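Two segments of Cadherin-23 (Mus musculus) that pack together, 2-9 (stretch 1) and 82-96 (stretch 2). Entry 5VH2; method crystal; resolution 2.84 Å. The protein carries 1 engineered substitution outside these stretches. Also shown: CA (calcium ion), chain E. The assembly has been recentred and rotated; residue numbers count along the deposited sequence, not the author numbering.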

# COMPACT_ATOMS: atom_id res chain seq x y z
N ASN A 2 -45.58 3.52 -17.15
CA ASN A 2 -44.56 4.61 -17.05
C ASN A 2 -44.89 5.85 -16.16
O ASN A 2 -44.36 6.94 -16.41
CB ASN A 2 -44.14 5.06 -18.48
CG ASN A 2 -45.32 5.56 -19.35
OD1 ASN A 2 -45.51 6.76 -19.53
ND2 ASN A 2 -46.05 4.63 -19.97
N ASP A 3 -45.71 5.73 -15.11
CA ASP A 3 -46.23 6.94 -14.44
C ASP A 3 -45.07 7.83 -13.96
O ASP A 3 -45.10 9.03 -14.21
CB ASP A 3 -47.28 6.57 -13.37
CG ASP A 3 -47.66 7.75 -12.41
OD1 ASP A 3 -48.11 8.84 -12.85
OD2 ASP A 3 -47.56 7.55 -11.17
N GLU A 4 -44.06 7.26 -13.31
CA GLU A 4 -42.76 7.95 -13.16
C GLU A 4 -41.55 6.98 -13.09
O GLU A 4 -41.70 5.77 -12.91
CB GLU A 4 -42.75 8.85 -11.92
CG GLU A 4 -42.77 8.08 -10.62
CD GLU A 4 -43.37 8.85 -9.49
OE1 GLU A 4 -42.71 8.85 -8.42
OE2 GLU A 4 -44.47 9.42 -9.68
N ALA A 5 -40.37 7.55 -13.22
CA ALA A 5 -39.14 6.77 -13.17
C ALA A 5 -38.50 6.95 -11.80
O ALA A 5 -38.82 7.90 -11.08
CB ALA A 5 -38.18 7.20 -14.27
N PRO A 6 -37.58 6.04 -11.45
CA PRO A 6 -36.88 6.09 -10.16
C PRO A 6 -35.93 7.27 -10.07
O PRO A 6 -35.24 7.59 -11.04
CB PRO A 6 -36.08 4.78 -10.11
CG PRO A 6 -36.69 3.91 -11.15
CD PRO A 6 -37.13 4.88 -12.24
N VAL A 7 -35.91 7.89 -8.91
CA VAL A 7 -34.98 8.96 -8.61
C VAL A 7 -34.18 8.52 -7.38
O VAL A 7 -34.79 8.20 -6.34
CB VAL A 7 -35.72 10.25 -8.29
CG1 VAL A 7 -34.74 11.38 -7.99
CG2 VAL A 7 -36.65 10.62 -9.44
N PHE A 8 -32.85 8.46 -7.51
CA PHE A 8 -31.97 8.22 -6.38
C PHE A 8 -32.07 9.37 -5.38
O PHE A 8 -32.43 10.48 -5.74
CB PHE A 8 -30.51 8.03 -6.83
CG PHE A 8 -30.25 6.67 -7.45
CD1 PHE A 8 -29.91 5.58 -6.67
CD2 PHE A 8 -30.36 6.50 -8.82
CE1 PHE A 8 -29.66 4.34 -7.25
CE2 PHE A 8 -30.10 5.27 -9.40
CZ PHE A 8 -29.76 4.18 -8.61
N THR A 9 -31.76 9.10 -4.11
CA THR A 9 -31.74 10.17 -3.10
C THR A 9 -30.56 11.11 -3.23
O THR A 9 -30.55 12.15 -2.61
CB THR A 9 -31.75 9.64 -1.67
OG1 THR A 9 -30.56 8.88 -1.45
CG2 THR A 9 -32.95 8.79 -1.44
N ASN A 82 -20.98 4.06 -12.15
CA ASN A 82 -22.27 4.53 -12.66
C ASN A 82 -23.30 3.51 -12.29
O ASN A 82 -23.13 2.32 -12.64
CB ASN A 82 -22.26 4.62 -14.18
CG ASN A 82 -21.68 5.92 -14.67
OD1 ASN A 82 -20.56 6.26 -14.38
ND2 ASN A 82 -22.45 6.65 -15.46
N VAL A 83 -24.38 3.97 -11.64
CA VAL A 83 -25.42 3.04 -11.19
C VAL A 83 -26.76 3.38 -11.85
O VAL A 83 -27.09 4.56 -12.02
CB VAL A 83 -25.56 3.10 -9.66
CG1 VAL A 83 -26.66 2.18 -9.16
CG2 VAL A 83 -24.26 2.69 -9.00
N SER A 84 -27.52 2.35 -12.21
CA SER A 84 -28.88 2.53 -12.71
C SER A 84 -29.91 1.89 -11.76
O SER A 84 -29.62 0.88 -11.06
CB SER A 84 -29.02 1.96 -14.11
OG SER A 84 -29.06 0.53 -14.08
N ALA A 85 -31.11 2.48 -11.72
CA ALA A 85 -32.25 1.85 -11.08
C ALA A 85 -33.33 1.77 -12.13
O ALA A 85 -33.76 2.76 -12.68
CB ALA A 85 -32.71 2.68 -9.91
N THR A 86 -33.79 0.56 -12.37
CA THR A 86 -34.78 0.29 -13.40
C THR A 86 -36.06 -0.15 -12.70
O THR A 86 -36.01 -1.06 -11.88
CB THR A 86 -34.24 -0.84 -14.27
OG1 THR A 86 -32.97 -0.45 -14.79
CG2 THR A 86 -35.14 -1.12 -15.39
N ASP A 87 -37.20 0.50 -12.95
CA ASP A 87 -38.45 -0.02 -12.36
C ASP A 87 -38.89 -1.36 -12.99
O ASP A 87 -38.35 -1.77 -14.01
CB ASP A 87 -39.59 1.02 -12.28
CG ASP A 87 -40.09 1.48 -13.62
OD1 ASP A 87 -39.67 0.91 -14.64
OD2 ASP A 87 -40.89 2.47 -13.61
N GLY A 88 -39.78 -2.06 -12.29
CA GLY A 88 -39.97 -3.50 -12.45
C GLY A 88 -41.05 -3.87 -13.43
O GLY A 88 -41.33 -5.02 -13.59
N ALA A 89 -41.65 -2.88 -14.07
CA ALA A 89 -42.66 -3.12 -15.07
C ALA A 89 -42.27 -2.38 -16.34
O ALA A 89 -41.54 -1.39 -16.28
CB ALA A 89 -44.01 -2.62 -14.58
N PRO A 90 -42.79 -2.84 -17.50
CA PRO A 90 -42.75 -2.05 -18.72
C PRO A 90 -43.15 -0.58 -18.48
O PRO A 90 -44.12 -0.34 -17.77
CB PRO A 90 -43.82 -2.73 -19.58
CG PRO A 90 -43.77 -4.15 -19.17
CD PRO A 90 -43.37 -4.17 -17.73
N PRO A 91 -42.43 0.38 -19.06
CA PRO A 91 -41.32 0.17 -20.02
C PRO A 91 -39.91 0.15 -19.38
O PRO A 91 -38.93 0.47 -20.06
CB PRO A 91 -41.46 1.37 -20.95
CG PRO A 91 -41.99 2.45 -20.05
CD PRO A 91 -42.94 1.77 -19.12
N PHE A 92 -39.81 -0.20 -18.11
CA PHE A 92 -38.54 -0.32 -17.41
C PHE A 92 -37.80 1.01 -17.37
O PHE A 92 -36.65 1.12 -17.81
CB PHE A 92 -37.68 -1.44 -18.04
CG PHE A 92 -38.41 -2.74 -18.16
CD1 PHE A 92 -38.80 -3.43 -17.01
CD2 PHE A 92 -38.76 -3.26 -19.40
CE1 PHE A 92 -39.51 -4.60 -17.08
CE2 PHE A 92 -39.47 -4.46 -19.48
CZ PHE A 92 -39.82 -5.14 -18.32
N ASN A 93 -38.46 2.02 -16.82
CA ASN A 93 -37.90 3.37 -16.81
C ASN A 93 -36.67 3.33 -15.92
O ASN A 93 -36.70 2.65 -14.90
CB ASN A 93 -38.90 4.39 -16.24
CG ASN A 93 -40.23 4.39 -16.98
OD1 ASN A 93 -40.34 4.86 -18.11
ND2 ASN A 93 -41.26 3.87 -16.33
N GLN A 94 -35.63 4.08 -16.28
CA GLN A 94 -34.40 4.09 -15.54
C GLN A 94 -34.17 5.42 -14.83
O GLN A 94 -34.62 6.47 -15.28
CB GLN A 94 -33.23 3.83 -16.46
CG GLN A 94 -33.08 2.40 -16.91
CD GLN A 94 -31.98 2.31 -17.99
OE1 GLN A 94 -30.83 1.95 -17.72
NE2 GLN A 94 -32.34 2.67 -19.22
N GLY A 95 -33.41 5.34 -13.73
CA GLY A 95 -32.85 6.50 -13.03
C GLY A 95 -31.36 6.30 -12.83
O GLY A 95 -30.85 5.20 -13.00
N PHE A 96 -30.63 7.37 -12.52
CA PHE A 96 -29.16 7.32 -12.59
C PHE A 96 -28.50 8.11 -11.48
O PHE A 96 -29.01 9.14 -11.06
CB PHE A 96 -28.66 7.85 -13.93
CG PHE A 96 -29.21 7.12 -15.14
CD1 PHE A 96 -28.58 5.96 -15.63
CD2 PHE A 96 -30.33 7.58 -15.78
CE1 PHE A 96 -29.08 5.31 -16.73
CE2 PHE A 96 -30.82 6.95 -16.90
CZ PHE A 96 -30.19 5.82 -17.38
CA CA E . -42.33 3.68 -12.66

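The N-terminal stretch lies against a β-hairpin through apolar packing and a shared calcium ion, with no hydrogen bond crossing between the two. The hairpin is held by its own backbone pairs, Ala85 N to Gly95 O (3.0 Å), Gly95 N to Ala85 O (2.8 Å) and Asp87 N to Asn93 O (2.9 Å). Phe8 and Pro6, both pointing toward the hairpin, bury the most surface. Phe8 CZ reaches Ala85 CB at 3.6 Å and Val83 CG1 at 3.7 Å, while Gly95 O meets the edge of the ring, 3.7 Å from Phe8 CE2. Pro6 packs over the paired strands: its CG is 3.5 Å from Ala85 O and its CD 3.5 Å from Asn93 O. Gly95 allows close backbone approach, its CA making a CA-H...O contact of 3.3 Å with Pro6 O; a CB there would clash with that oxygen. Farther along, Ala5 CB touches Asn93 CB at 3.5 Å, and Asn2 CB rests 3.6 Å from Pro91 CD, beside the cis peptide bond. Calcium bridges the stretches, bound by Glu4 O at 2.2 Å and Asp87 OD2 at 2.1 Å, with further ligands elsewhere in the structure. Glu4 O and Asp87 OD2, 3.5 Å apart, therefore meet through the metal. Asn93 ND2 donates to Asp87 OD2 (3.1 Å, nearly linear), holding the carboxylate that binds the ion.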